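Side-chain contacts in acyl-CoA dehydrogenase (Mycobacterium thermoresistibile, PDB 3NF4), which probably oxidises acyl-CoA thioesters to their 2,3-enoyl forms, passing the electrons to a bound flavin-adenine dinucleotide: residues E29-D32 against K33-P37; E54-A58 against A59-S63; F192-P195 against A196-G200; Y351-Y355 against R356-Y360. All blocks are in the same frame, centred on the assembly; numbering follows the deposited sequence.

Interaction 1: E29-D32 against K33-P37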
ATOM      1  N   GLU A  29       0.684  -7.963  36.421  1.00 68.00           N
ATOM      2  CA  GLU A  29      -0.091  -8.552  37.511  1.00 69.71           C
ATOM      3  C   GLU A  29      -1.392  -7.788  37.810  1.00 68.46           C
ATOM      4  O   GLU A  29      -2.474  -8.373  37.805  1.00 68.09           O
ATOM      5  CB  GLU A  29       0.803  -8.748  38.778  1.00 72.18           C
ATOM      6  CG  GLU A  29       0.157  -9.531  39.922  1.00 76.81           C
ATOM      7  CD  GLU A  29      -0.603 -10.790  39.458  1.00 82.40           C
ATOM      8  OE1 GLU A  29      -0.076 -11.499  38.561  1.00 84.96           O
ATOM      9  OE2 GLU A  29      -1.720 -11.066  39.986  1.00 83.45           O
ATOM     10  N   ILE A  30      -1.285  -6.482  38.052  1.00 68.16           N
ATOM     11  CA  ILE A  30      -2.463  -5.610  38.255  1.00 67.43           C
ATOM     12  C   ILE A  30      -3.438  -5.639  37.048  1.00 65.81           C
ATOM     13  O   ILE A  30      -4.659  -5.760  37.229  1.00 65.69           O
ATOM     14  CB  ILE A  30      -2.042  -4.130  38.547  1.00 67.33           C
ATOM     15  CG1 ILE A  30      -0.863  -4.044  39.528  1.00 69.87           C
ATOM     16  CG2 ILE A  30      -3.218  -3.295  39.022  1.00 68.49           C
ATOM     17  CD1 ILE A  30      -1.178  -4.432  40.996  1.00 74.78           C
ATOM     18  N   ALA A  31      -2.901  -5.539  35.827  1.00 64.32           N
ATOM     19  CA  ALA A  31      -3.728  -5.520  34.606  1.00 63.18           C
ATOM     20  C   ALA A  31      -4.499  -6.827  34.385  1.00 63.96           C
ATOM     21  O   ALA A  31      -5.697  -6.807  33.989  1.00 63.62           O
ATOM     22  CB  ALA A  31      -2.890  -5.186  33.384  1.00 61.60           C
ATOM     23  N   ASP A  32      -3.829  -7.957  34.645  1.00 64.66           N
ATOM     24  CA  ASP A  32      -4.473  -9.271  34.519  1.00 65.49           C
ATOM     25  C   ASP A  32      -5.506  -9.561  35.637  1.00 66.25           C
ATOM     26  O   ASP A  32      -6.449 -10.326  35.421  1.00 65.34           O
ATOM     27  CB  ASP A  32      -3.426 -10.398  34.409  1.00 66.06           C
ATOM     28  CG  ASP A  32      -2.822 -10.516  32.989  1.00 67.29           C
ATOM     29  OD1 ASP A  32      -3.407  -9.979  31.999  1.00 65.48           O
ATOM     30  OD2 ASP A  32      -1.752 -11.161  32.858  1.00 68.55           O
ATOM     31  N   LYS A  33      -5.329  -8.934  36.804  1.00 67.02           N
ATOM     32  CA  LYS A  33      -6.217  -9.152  37.952  1.00 68.56           C
ATOM     33  C   LYS A  33      -7.400  -8.190  37.995  1.00 67.88           C
ATOM     34  O   LYS A  33      -8.507  -8.575  38.345  1.00 68.62           O
ATOM     35  CB  LYS A  33      -5.440  -9.058  39.274  1.00 70.34           C
ATOM     36  CG  LYS A  33      -6.332  -9.120  40.511  1.00 72.43           C
ATOM     37  CD  LYS A  33      -5.544  -9.208  41.806  1.00 78.09           C
ATOM     38  CE  LYS A  33      -6.520  -9.338  42.980  1.00 83.34           C
ATOM     39  NZ  LYS A  33      -5.836  -9.392  44.304  1.00 88.34           N
ATOM     40  N   VAL A  34      -7.151  -6.936  37.652  1.00 66.85           N
ATOM     41  CA  VAL A  34      -8.158  -5.899  37.779  1.00 65.88           C
ATOM     42  C   VAL A  34      -8.854  -5.540  36.475  1.00 63.91           C
ATOM     43  O   VAL A  34     -10.068  -5.415  36.475  1.00 64.05           O
ATOM     44  CB  VAL A  34      -7.579  -4.657  38.503  1.00 66.71           C
ATOM     45  CG1 VAL A  34      -8.451  -3.427  38.328  1.00 64.77           C
ATOM     46  CG2 VAL A  34      -7.408  -4.976  39.987  1.00 69.19           C
ATOM     47  N   LEU A  35      -8.106  -5.396  35.375  1.00 62.62           N
ATOM     48  CA  LEU A  35      -8.679  -4.974  34.075  1.00 60.36           C
ATOM     49  C   LEU A  35      -9.255  -6.100  33.220  1.00 60.08           C
ATOM     50  O   LEU A  35     -10.388  -6.008  32.788  1.00 59.08           O
ATOM     51  CB  LEU A  35      -7.671  -4.168  33.255  1.00 58.88           C
ATOM     52  CG  LEU A  35      -6.946  -3.029  33.978  1.00 58.98           C
ATOM     53  CD1 LEU A  35      -5.828  -2.450  33.099  1.00 54.15           C
ATOM     54  CD2 LEU A  35      -7.924  -1.958  34.461  1.00 55.23           C
ATOM     55  N   ASP A  36      -8.474  -7.158  32.994  1.00 61.56           N
ATOM     56  CA  ASP A  36      -8.846  -8.268  32.096  1.00 62.03           C
ATOM     57  C   ASP A  36     -10.179  -9.008  32.360  1.00 62.56           C
ATOM     58  O   ASP A  36     -10.858  -9.375  31.403  1.00 61.50           O
ATOM     59  CB  ASP A  36      -7.699  -9.280  32.005  1.00 63.14           C
ATOM     60  CG  ASP A  36      -7.970 -10.399  30.990  1.00 66.74           C
ATOM     61  OD1 ASP A  36      -8.016 -11.575  31.398  1.00 70.07           O
ATOM     62  OD2 ASP A  36      -8.155 -10.108  29.779  1.00 71.07           O
ATOM     63  N   PRO A  37     -10.554  -9.246  33.642  1.00 63.45           N
ATOM     64  CA  PRO A  37     -11.747 -10.066  33.885  1.00 63.88           C
ATOM     65  C   PRO A  37     -13.087  -9.349  33.707  1.00 63.43           C
ATOM     66  O   PRO A  37     -14.118 -10.020  33.622  1.00 63.71           O
ATOM     67  CB  PRO A  37     -11.611 -10.493  35.361  1.00 65.87           C
ATOM     68  CG  PRO A  37     -10.230 -10.084  35.802  1.00 66.36           C
ATOM     69  CD  PRO A  37      -9.849  -8.931  34.900  1.00 64.78           C
TER
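The last turns of helix 18-35, in the N-terminal helical domain of the acyl-CoA dehydrogenase fold, widen here from alpha-type to pi-type hydrogen bonding. Val-34 N still gives an ordinary i to i-4 bond to Ile-30 O (2.8 Å), and Lys-33 N bonds to Glu-29 O (3.1 Å). One step later the pattern shifts: Asp-36 N reaches back five residues to Ala-31 O (3.0 Å), nearly in line with the C=O bond, while Leu-35 N makes only a weak bond to the same oxygen. Ala-31 O is thus approached by two amides, the farther one in sequence being the better aligned. On the buried flank Leu-35 CD1 lies against Ala-31 CB (4.0 Å), its branch carried back along the helix by a CG that stands anti to the carbonyl carbon (chi1 -49°). Pro-37, which has no N-H to offer, sets its CD 3.7 Å from Asp-32 O. The carboxylates of Asp-32 and Asp-36 stay apart, with 4.9 Å between Asp-32 OD1 and Asp-36 OD1, and each has an arginine partner: Arg-90 for Asp-32, Arg-356 for Asp-36. Ile-30 packs on Leu-56 of helix 52-57, Val-34 on its Val-52 and Gln-55, and Leu-35 on Val-52, while Ala-31 touches Arg-90 and Leu-35 touches Trp-91 in the loop between helices 77-88 and 92-104.

Interaction 2: E54-A58 against A59-S63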
ATOM      1  N   GLU A  54      -8.692   4.065  41.107  1.00 71.61           N
ATOM      2  CA  GLU A  54      -8.268   4.117  42.507  1.00 72.91           C
ATOM      3  C   GLU A  54      -7.196   3.047  42.794  1.00 73.17           C
ATOM      4  O   GLU A  54      -6.210   3.327  43.476  1.00 73.54           O
ATOM      5  CB  GLU A  54      -9.487   3.982  43.445  1.00 73.66           C
ATOM      6  N   GLN A  55      -7.385   1.846  42.236  1.00 72.64           N
ATOM      7  CA  GLN A  55      -6.436   0.729  42.368  1.00 73.25           C
ATOM      8  C   GLN A  55      -5.104   0.887  41.620  1.00 72.86           C
ATOM      9  O   GLN A  55      -4.074   0.392  42.099  1.00 73.84           O
ATOM     10  CB  GLN A  55      -7.088  -0.598  41.954  1.00 73.05           C
ATOM     11  CG  GLN A  55      -8.135  -1.136  42.942  1.00 76.05           C
ATOM     12  CD  GLN A  55      -8.534  -2.571  42.648  1.00 77.53           C
ATOM     13  OE1 GLN A  55      -7.773  -3.510  42.912  1.00 80.18           O
ATOM     14  NE2 GLN A  55      -9.729  -2.749  42.100  1.00 75.08           N
ATOM     15  N   LEU A  56      -5.125   1.524  40.439  1.00 71.33           N
ATOM     16  CA  LEU A  56      -3.900   1.766  39.661  1.00 70.28           C
ATOM     17  C   LEU A  56      -3.066   2.875  40.311  1.00 71.17           C
ATOM     18  O   LEU A  56      -1.827   2.806  40.373  1.00 71.07           O
ATOM     19  CB  LEU A  56      -4.232   2.150  38.213  1.00 68.85           C
ATOM     20  CG  LEU A  56      -4.889   1.158  37.245  1.00 66.90           C
ATOM     21  CD1 LEU A  56      -5.361   1.892  36.005  1.00 66.04           C
ATOM     22  CD2 LEU A  56      -3.963   0.013  36.860  1.00 65.68           C
ATOM     23  N   GLY A  57      -3.769   3.887  40.806  1.00 71.44           N
ATOM     24  CA  GLY A  57      -3.153   5.018  41.475  1.00 73.04           C
ATOM     25  C   GLY A  57      -2.409   4.673  42.759  1.00 74.72           C
ATOM     26  O   GLY A  57      -1.365   5.272  43.044  1.00 75.52           O
ATOM     27  N   ALA A  58      -2.930   3.708  43.519  1.00 75.14           N
ATOM     28  CA  ALA A  58      -2.279   3.265  44.769  1.00 77.28           C
ATOM     29  C   ALA A  58      -1.013   2.430  44.513  1.00 77.37           C
ATOM     30  O   ALA A  58      -0.167   2.270  45.405  1.00 78.71           O
ATOM     31  CB  ALA A  58      -3.271   2.496  45.659  1.00 78.09           C
ATOM     32  N   ALA A  59      -0.896   1.906  43.289  1.00 75.76           N
ATOM     33  CA  ALA A  59       0.258   1.131  42.875  1.00 75.14           C
ATOM     34  C   ALA A  59       1.350   2.018  42.277  1.00 74.84           C
ATOM     35  O   ALA A  59       2.449   1.553  41.989  1.00 75.24           O
ATOM     36  CB  ALA A  59      -0.161   0.048  41.903  1.00 73.93           C
ATOM     37  N   GLY A  60       1.051   3.303  42.111  1.00 74.75           N
ATOM     38  CA  GLY A  60       2.001   4.253  41.526  1.00 74.18           C
ATOM     39  C   GLY A  60       1.861   4.487  40.016  1.00 72.51           C
ATOM     40  O   GLY A  60       2.566   5.332  39.458  1.00 71.90           O
ATOM     41  N   LEU A  61       0.934   3.775  39.370  1.00 71.19           N
ATOM     42  CA  LEU A  61       0.837   3.745  37.895  1.00 69.46           C
ATOM     43  C   LEU A  61       0.257   4.996  37.194  1.00 68.83           C
ATOM     44  O   LEU A  61       0.354   5.128  35.957  1.00 67.75           O
ATOM     45  CB  LEU A  61       0.120   2.471  37.427  1.00 68.53           C
ATOM     46  CG  LEU A  61       0.782   1.160  37.884  1.00 68.93           C
ATOM     47  CD1 LEU A  61      -0.140  -0.038  37.717  1.00 68.31           C
ATOM     48  CD2 LEU A  61       2.101   0.915  37.186  1.00 67.97           C
ATOM     49  N   LEU A  62      -0.298   5.920  37.969  1.00 69.08           N
ATOM     50  CA  LEU A  62      -0.867   7.139  37.401  1.00 68.72           C
ATOM     51  C   LEU A  62       0.045   8.365  37.494  1.00 70.01           C
ATOM     52  O   LEU A  62      -0.391   9.484  37.230  1.00 71.13           O
ATOM     53  CB  LEU A  62      -2.196   7.470  38.068  1.00 68.42           C
ATOM     54  CG  LEU A  62      -3.423   6.595  37.845  1.00 67.04           C
ATOM     55  CD1 LEU A  62      -4.595   7.132  38.686  1.00 65.20           C
ATOM     56  CD2 LEU A  62      -3.816   6.552  36.383  1.00 66.61           C
ATOM     57  N   SER A  63       1.301   8.183  37.874  1.00 70.85           N
ATOM     58  CA  SER A  63       2.201   9.333  38.006  1.00 71.81           C
ATOM     59  C   SER A  63       3.667   8.984  37.768  1.00 71.41           C
ATOM     60  O   SER A  63       4.568   9.691  38.230  1.00 73.11           O
ATOM     61  CB  SER A  63       2.021  10.017  39.372  1.00 73.74           C
ATOM     62  OG  SER A  63       1.682   9.072  40.369  1.00 74.51           O
TER
HETATM   63  O   HOH W   1      -0.290   7.002  40.897  1.00 39.97           O
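Leu-56 and Leu-61 both hold CG anti to the carbonyl carbon (chi1 -66° and -58°), which turns their branches onto the same side of the chain; the two side chains cross at about a right angle, with Leu-56 CD2 3.9 Å from Leu-61 CD1. Leu-62 points back at the helix, its CD1 3.8 Å from Gly-57 CA, an approach consistent with the absence of a side chain at Gly-57. Leu-56 O accepts from Leu-61 N (3.1 Å) and from Ala-59 N (3.2 Å), the two donors arriving from opposite faces of the carbonyl plane. Gly-60 N bonds to Gly-57 O at 3.3 Å from well above that carbonyl's plane. A water also donates to Gly-57 O and accepts from Leu-62 N, and it is hydrogen-bonded to Ser-63 OG as well, joining the helix end to the outgoing chain. Ser-63 OG is bonded to Leu-125 O too. Leu-61 packs on Thr-27 of helix 18-35. Gly-60, with its positive phi (95°), reverses the chain after the last helical turn, and the paired leucines complete the hydrophobic contact across the end of a Schellman motif.

Interaction 3: F192-P195 against A196-G200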
ATOM      1  N   PHE A 192      -6.122  27.712  32.068  1.00 77.78           N
ATOM      2  CA  PHE A 192      -6.790  27.739  33.381  1.00 78.51           C
ATOM      3  C   PHE A 192      -6.897  26.371  34.041  1.00 77.55           C
ATOM      4  O   PHE A 192      -7.236  25.389  33.381  1.00 76.26           O
ATOM      5  CB  PHE A 192      -8.218  28.301  33.254  1.00 78.74           C
ATOM      6  CG  PHE A 192      -8.269  29.754  32.934  1.00 79.63           C
ATOM      7  CD1 PHE A 192      -8.219  30.701  33.951  1.00 81.10           C
ATOM      8  CD2 PHE A 192      -8.353  30.182  31.620  1.00 78.69           C
ATOM      9  CE1 PHE A 192      -8.245  32.055  33.659  1.00 82.14           C
ATOM     10  CE2 PHE A 192      -8.383  31.528  31.315  1.00 79.86           C
ATOM     11  CZ  PHE A 192      -8.330  32.471  32.338  1.00 82.93           C
ATOM     12  N   LEU A 193      -6.640  26.310  35.346  1.00 78.69           N
ATOM     13  CA  LEU A 193      -6.913  25.098  36.121  1.00 78.16           C
ATOM     14  C   LEU A 193      -8.288  25.214  36.787  1.00 78.88           C
ATOM     15  O   LEU A 193      -8.488  26.016  37.713  1.00 80.97           O
ATOM     16  CB  LEU A 193      -5.791  24.788  37.122  1.00 78.46           C
ATOM     17  CG  LEU A 193      -5.938  23.521  37.981  1.00 78.62           C
ATOM     18  CD1 LEU A 193      -5.724  22.248  37.176  1.00 78.39           C
ATOM     19  CD2 LEU A 193      -4.978  23.534  39.169  1.00 80.96           C
ATOM     20  N   VAL A 194      -9.228  24.409  36.294  1.00 77.72           N
ATOM     21  CA  VAL A 194     -10.650  24.482  36.652  1.00 78.05           C
ATOM     22  C   VAL A 194     -11.019  23.295  37.539  1.00 78.04           C
ATOM     23  O   VAL A 194     -10.856  22.154  37.119  1.00 77.05           O
ATOM     24  CB  VAL A 194     -11.545  24.452  35.379  1.00 76.86           C
ATOM     25  CG1 VAL A 194     -13.030  24.412  35.737  1.00 76.59           C
ATOM     26  CG2 VAL A 194     -11.234  25.627  34.462  1.00 77.06           C
ATOM     27  N   PRO A 195     -11.522  23.555  38.763  1.00 79.48           N
ATOM     28  CA  PRO A 195     -11.932  22.460  39.643  1.00 79.36           C
ATOM     29  C   PRO A 195     -13.282  21.871  39.228  1.00 78.79           C
ATOM     30  O   PRO A 195     -14.062  22.538  38.532  1.00 78.40           O
ATOM     31  CB  PRO A 195     -12.057  23.143  41.006  1.00 81.19           C
ATOM     32  CG  PRO A 195     -12.468  24.546  40.668  1.00 82.38           C
ATOM     33  CD  PRO A 195     -11.775  24.878  39.368  1.00 81.40           C
ATOM     34  N   ALA A 196     -13.557  20.644  39.668  1.00 78.68           N
ATOM     35  CA  ALA A 196     -14.782  19.929  39.285  1.00 78.84           C
ATOM     36  C   ALA A 196     -16.073  20.537  39.863  1.00 80.61           C
ATOM     37  O   ALA A 196     -17.170  20.228  39.402  1.00 80.24           O
ATOM     38  CB  ALA A 196     -14.676  18.463  39.672  1.00 77.67           C
ATOM     39  N   ASP A 197     -15.932  21.393  40.870  1.00 83.03           N
ATOM     40  CA  ASP A 197     -17.074  21.980  41.569  1.00 84.96           C
ATOM     41  C   ASP A 197     -17.329  23.428  41.149  1.00 85.67           C
ATOM     42  O   ASP A 197     -18.116  24.138  41.786  1.00 87.25           O
ATOM     43  CB  ASP A 197     -16.849  21.894  43.079  1.00 86.77           C
ATOM     44  CG  ASP A 197     -15.415  22.230  43.475  1.00 89.78           C
ATOM     45  OD1 ASP A 197     -14.475  21.544  42.978  1.00 90.89           O
ATOM     46  OD2 ASP A 197     -15.229  23.174  44.278  1.00 92.70           O
ATOM     47  N   GLN A 198     -16.653  23.854  40.084  1.00 84.59           N
ATOM     48  CA  GLN A 198     -16.802  25.193  39.518  1.00 85.16           C
ATOM     49  C   GLN A 198     -18.272  25.515  39.235  1.00 85.16           C
ATOM     50  O   GLN A 198     -18.983  24.694  38.639  1.00 83.39           O
ATOM     51  CB  GLN A 198     -15.975  25.307  38.233  1.00 84.47           C
ATOM     52  CG  GLN A 198     -16.208  26.570  37.413  1.00 84.88           C
ATOM     53  CD  GLN A 198     -15.480  27.789  37.975  1.00 86.36           C
ATOM     54  OE1 GLN A 198     -14.297  27.724  38.310  1.00 85.54           O
ATOM     55  NE2 GLN A 198     -16.183  28.915  38.046  1.00 87.53           N
ATOM     56  N   PRO A 199     -18.734  26.699  39.696  1.00 86.72           N
ATOM     57  CA  PRO A 199     -20.121  27.131  39.484  1.00 86.77           C
ATOM     58  C   PRO A 199     -20.334  27.705  38.077  1.00 85.95           C
ATOM     59  O   PRO A 199     -19.513  28.492  37.586  1.00 86.03           O
ATOM     60  CB  PRO A 199     -20.338  28.204  40.568  1.00 89.15           C
ATOM     61  CG  PRO A 199     -19.086  28.133  41.490  1.00 90.20           C
ATOM     62  CD  PRO A 199     -18.004  27.619  40.592  1.00 88.39           C
ATOM     63  N   GLY A 200     -21.437  27.300  37.450  1.00 84.62           N
ATOM     64  CA  GLY A 200     -21.728  27.648  36.063  1.00 83.39           C
ATOM     65  C   GLY A 200     -21.236  26.631  35.036  1.00 80.79           C
ATOM     66  O   GLY A 200     -21.476  26.806  33.840  1.00 80.21           O
TER
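Val-194 and Gln-198 form the close, buried side of this turn: Val-194 CG1 sits 4.0 Å from Gln-198 CB, and the two side chains cross at about a right angle. Gln-198 CG is anti to the backbone N (chi1 171°), and a bend at the second torsion (79°) folds the amide back, leaving OE1 3.9 Å from Pro-195 CD, the side chain slanting across the proline. The amide nitrogen NE2 turns to Arg-226 O, with a weak bond to Pro-199 O besides. Around this inner flank lie Tyr-222, Ala-225 and Ile-227 of strand 217-228, with Tyr-176 and Leu-178 of strand 175-181 beside Val-194. The other flank faces solvent: Ala-196 and Asp-197 are exposed, and there a chi1 of 42° swings the Asp-197 carboxylate back over Pro-195, where OD1 merely touches Pro-195 CB (3.5 Å). One backbone bond spans the bend: Gln-198 N donates to Pro-195 O at 3.3 Å. It closes a type I beta turn from Pro-195 to Gln-198, through which the chain leaves strand 189-195 of one sheet for strand 201-203 of the other in the beta-domain of acyl-CoA dehydrogenases.

Interaction 4: Y351-Y355 against R356-Y360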
ATOM      1  N   TYR A 351     -15.785 -12.318  12.787  1.00 47.55           N
ATOM      2  CA  TYR A 351     -16.796 -11.288  12.644  1.00 48.58           C
ATOM      3  C   TYR A 351     -17.915 -11.344  13.705  1.00 49.90           C
ATOM      4  O   TYR A 351     -18.879 -10.553  13.645  1.00 50.60           O
ATOM      5  CB  TYR A 351     -17.405 -11.414  11.243  1.00 48.64           C
ATOM      6  CG  TYR A 351     -18.176 -10.216  10.729  1.00 49.48           C
ATOM      7  CD1 TYR A 351     -17.525  -9.051  10.369  1.00 49.22           C
ATOM      8  CD2 TYR A 351     -19.562 -10.273  10.552  1.00 50.32           C
ATOM      9  CE1 TYR A 351     -18.240  -7.954   9.861  1.00 50.19           C
ATOM     10  CE2 TYR A 351     -20.278  -9.195  10.047  1.00 49.54           C
ATOM     11  CZ  TYR A 351     -19.605  -8.040   9.705  1.00 49.50           C
ATOM     12  OH  TYR A 351     -20.286  -6.965   9.216  1.00 49.53           O
ATOM     13  N   THR A 352     -17.830 -12.274  14.660  1.00 50.52           N
ATOM     14  CA  THR A 352     -18.854 -12.329  15.723  1.00 50.95           C
ATOM     15  C   THR A 352     -18.340 -11.771  17.058  1.00 51.99           C
ATOM     16  O   THR A 352     -17.105 -11.643  17.277  1.00 51.10           O
ATOM     17  CB  THR A 352     -19.414 -13.772  15.958  1.00 51.50           C
ATOM     18  OG1 THR A 352     -18.410 -14.587  16.582  1.00 51.70           O
ATOM     19  CG2 THR A 352     -19.851 -14.423  14.654  1.00 49.64           C
ATOM     20  N   ARG A 353     -19.289 -11.474  17.952  1.00 53.23           N
ATOM     21  CA  ARG A 353     -18.991 -11.084  19.340  1.00 54.81           C
ATOM     22  C   ARG A 353     -18.652 -12.278  20.267  1.00 56.03           C
ATOM     23  O   ARG A 353     -18.643 -12.129  21.490  1.00 56.90           O
ATOM     24  CB  ARG A 353     -20.150 -10.257  19.927  1.00 55.71           C
ATOM     25  CG  ARG A 353     -20.495  -8.970  19.146  1.00 57.28           C
ATOM     26  CD  ARG A 353     -21.929  -8.519  19.444  1.00 64.45           C
ATOM     27  NE  ARG A 353     -22.419  -7.443  18.574  1.00 68.49           N
ATOM     28  CZ  ARG A 353     -23.713  -7.202  18.317  1.00 71.74           C
ATOM     29  NH1 ARG A 353     -24.664  -7.972  18.837  1.00 72.71           N
ATOM     30  NH2 ARG A 353     -24.063  -6.193  17.522  1.00 72.05           N
ATOM     31  N   ASP A 354     -18.372 -13.452  19.696  1.00 56.44           N
ATOM     32  CA  ASP A 354     -17.768 -14.553  20.456  1.00 57.79           C
ATOM     33  C   ASP A 354     -16.265 -14.354  20.744  1.00 57.19           C
ATOM     34  O   ASP A 354     -15.722 -14.977  21.653  1.00 58.62           O
ATOM     35  CB  ASP A 354     -17.975 -15.900  19.750  1.00 59.07           C
ATOM     36  N   TYR A 355     -15.593 -13.516  19.957  1.00 55.22           N
ATOM     37  CA  TYR A 355     -14.185 -13.195  20.196  1.00 53.38           C
ATOM     38  C   TYR A 355     -13.970 -11.683  20.299  1.00 51.34           C
ATOM     39  O   TYR A 355     -14.867 -10.895  19.964  1.00 50.51           O
ATOM     40  CB  TYR A 355     -13.289 -13.814  19.108  1.00 53.56           C
ATOM     41  CG  TYR A 355     -13.412 -15.301  19.044  1.00 55.62           C
ATOM     42  CD1 TYR A 355     -12.681 -16.132  19.917  1.00 59.28           C
ATOM     43  CD2 TYR A 355     -14.287 -15.883  18.153  1.00 56.80           C
ATOM     44  CE1 TYR A 355     -12.830 -17.528  19.880  1.00 62.90           C
ATOM     45  CE2 TYR A 355     -14.445 -17.256  18.097  1.00 61.46           C
ATOM     46  CZ  TYR A 355     -13.726 -18.083  18.955  1.00 63.50           C
ATOM     47  OH  TYR A 355     -13.919 -19.447  18.858  1.00 64.36           O
ATOM     48  N   ARG A 356     -12.772 -11.300  20.746  1.00 49.69           N
ATOM     49  CA  ARG A 356     -12.380  -9.895  20.965  1.00 48.37           C
ATOM     50  C   ARG A 356     -11.931  -9.095  19.707  1.00 46.09           C
ATOM     51  O   ARG A 356     -11.965  -7.871  19.710  1.00 45.89           O
ATOM     52  CB  ARG A 356     -11.281  -9.847  22.032  1.00 48.70           C
ATOM     53  CG  ARG A 356     -11.772 -10.142  23.444  1.00 51.00           C
ATOM     54  CD  ARG A 356     -10.630  -9.994  24.462  1.00 53.92           C
ATOM     55  NE  ARG A 356     -11.113 -10.016  25.846  1.00 55.69           N
ATOM     56  CZ  ARG A 356     -10.336 -10.087  26.930  1.00 56.82           C
ATOM     57  NH1 ARG A 356      -9.017 -10.154  26.810  1.00 58.04           N
ATOM     58  NH2 ARG A 356     -10.878 -10.106  28.142  1.00 56.69           N
ATOM     59  N   VAL A 357     -11.502  -9.780  18.647  1.00 44.44           N
ATOM     60  CA  VAL A 357     -10.880  -9.103  17.492  1.00 42.96           C
ATOM     61  C   VAL A 357     -11.792  -8.071  16.759  1.00 42.26           C
ATOM     62  O   VAL A 357     -11.291  -7.076  16.223  1.00 40.25           O
ATOM     63  CB  VAL A 357     -10.202 -10.099  16.509  1.00 42.54           C
ATOM     64  CG1 VAL A 357      -9.032 -10.768  17.194  1.00 42.30           C
ATOM     65  CG2 VAL A 357     -11.200 -11.168  16.009  1.00 42.04           C
ATOM     66  N   GLU A 358     -13.113  -8.288  16.781  1.00 41.99           N
ATOM     67  CA  GLU A 358     -14.030  -7.324  16.150  1.00 42.07           C
ATOM     68  C   GLU A 358     -14.076  -6.023  16.950  1.00 41.61           C
ATOM     69  O   GLU A 358     -14.169  -4.937  16.365  1.00 41.18           O
ATOM     70  CB  GLU A 358     -15.427  -7.906  15.915  1.00 42.84           C
ATOM     71  CG  GLU A 358     -16.252  -8.143  17.206  1.00 46.72           C
ATOM     72  CD  GLU A 358     -16.948  -6.865  17.728  1.00 48.91           C
ATOM     73  OE1 GLU A 358     -17.251  -6.798  18.954  1.00 46.87           O
ATOM     74  OE2 GLU A 358     -17.157  -5.937  16.901  1.00 48.76           O
ATOM     75  N   ARG A 359     -13.968  -6.123  18.281  1.00 40.72           N
ATOM     76  CA  ARG A 359     -13.837  -4.922  19.112  1.00 39.50           C
ATOM     77  C   ARG A 359     -12.502  -4.169  18.854  1.00 39.06           C
ATOM     78  O   ARG A 359     -12.484  -2.926  18.773  1.00 38.09           O
ATOM     79  CB  ARG A 359     -13.997  -5.278  20.600  1.00 39.71           C
ATOM     80  CG  ARG A 359     -13.702  -4.109  21.562  1.00 40.15           C
ATOM     81  CD  ARG A 359     -14.230  -4.338  23.034  1.00 40.53           C
ATOM     82  NE  ARG A 359     -13.614  -5.490  23.726  1.00 39.11           N
ATOM     83  CZ  ARG A 359     -12.451  -5.470  24.384  1.00 40.33           C
ATOM     84  NH1 ARG A 359     -11.708  -4.366  24.476  1.00 39.48           N
ATOM     85  NH2 ARG A 359     -12.017  -6.574  24.976  1.00 41.12           N
ATOM     86  N   TYR A 360     -11.395  -4.918  18.737  1.00 38.34           N
ATOM     87  CA  TYR A 360     -10.059  -4.300  18.553  1.00 38.00           C
ATOM     88  C   TYR A 360     -10.014  -3.468  17.266  1.00 37.79           C
ATOM     89  O   TYR A 360      -9.490  -2.355  17.273  1.00 38.19           O
ATOM     90  CB  TYR A 360      -8.910  -5.342  18.600  1.00 37.04           C
ATOM     91  CG  TYR A 360      -8.672  -6.016  19.976  1.00 39.00           C
ATOM     92  CD1 TYR A 360      -9.070  -5.402  21.172  1.00 40.04           C
ATOM     93  CD2 TYR A 360      -8.034  -7.257  20.067  1.00 37.35           C
ATOM     94  CE1 TYR A 360      -8.861  -6.014  22.413  1.00 37.98           C
ATOM     95  CE2 TYR A 360      -7.828  -7.863  21.273  1.00 38.24           C
ATOM     96  CZ  TYR A 360      -8.234  -7.234  22.450  1.00 39.02           C
ATOM     97  OH  TYR A 360      -7.992  -7.851  23.656  1.00 40.88           O
TER
HETATM   98  O   HOH W   2     -14.437 -10.960  17.155  1.00 26.11           O
HETATM   99  O   HOH W   3     -16.194  -8.369  21.180  1.00 34.07           O
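Glu-358 turns back from the first turn of its helix over the loop that precedes it. Its CB points toward that loop, and CG stands between the backbone N and the carbonyl carbon (chi1 70°), where it meets two carbonyl oxygens: Thr-352 O at 3.6 Å and, farther off, Tyr-355 O at 4.1 Å. A second bend (chi2 82°) carries the carboxylate on toward Arg-353. There OE1 comes to 3.9 Å from Arg-353 CG, touching the aliphatic stem, and takes a bond from a water that also donates to Tyr-355 O. OE2 pairs with Arg-362, one turn farther along the helix. The carboxylate does not meet the Arg-353 guanidinium directly: Arg-353 NE remains 5.2 Å from Glu-358 OE1, and the two planes are 69° apart. This is the entry to helix 357-367 in the C-terminal helical domain, reached through a type I beta turn from Thr-352 to Tyr-355. Inside the bend another water lies 2.8 Å from Thr-352 O, to which it can donate, though acceptors compete for its protons, and accepts from Glu-358 N (3.0 Å), so the Glu-358 N-H, in the first turn, is taken up by a bound water. The long Arg-356 chain runs extended to Asp-40 of helix 39-45, which Arg-359 shares. From the second subunit, Glu-46 forms a salt bridge with the end of the extended Arg-353, Met-210 packs against Tyr-351 and Glu-358, and Trp-166 against Thr-352.

Along the chain the four contacts come in series, two in the N-terminal domain, one in the middle domain and one in the C-terminal domain. Interactions 1 and 2, with centres 13 Å apart, lie near the C-terminal ends of helices 18-35 and 52-57 and touch directly. Interaction 4, its centre 20 Å from that of interaction 1, is tied to it by a salt bridge from Arg-356 NH1 to Asp-36 OD2 (3.1 Å), which joins the two helical domains. Interaction 3 stands apart in the beta-domain, its nearest atoms about 14 Å from interaction 2 and about 28 Å from interaction 4. Of the four, interaction 4 alone touches another subunit.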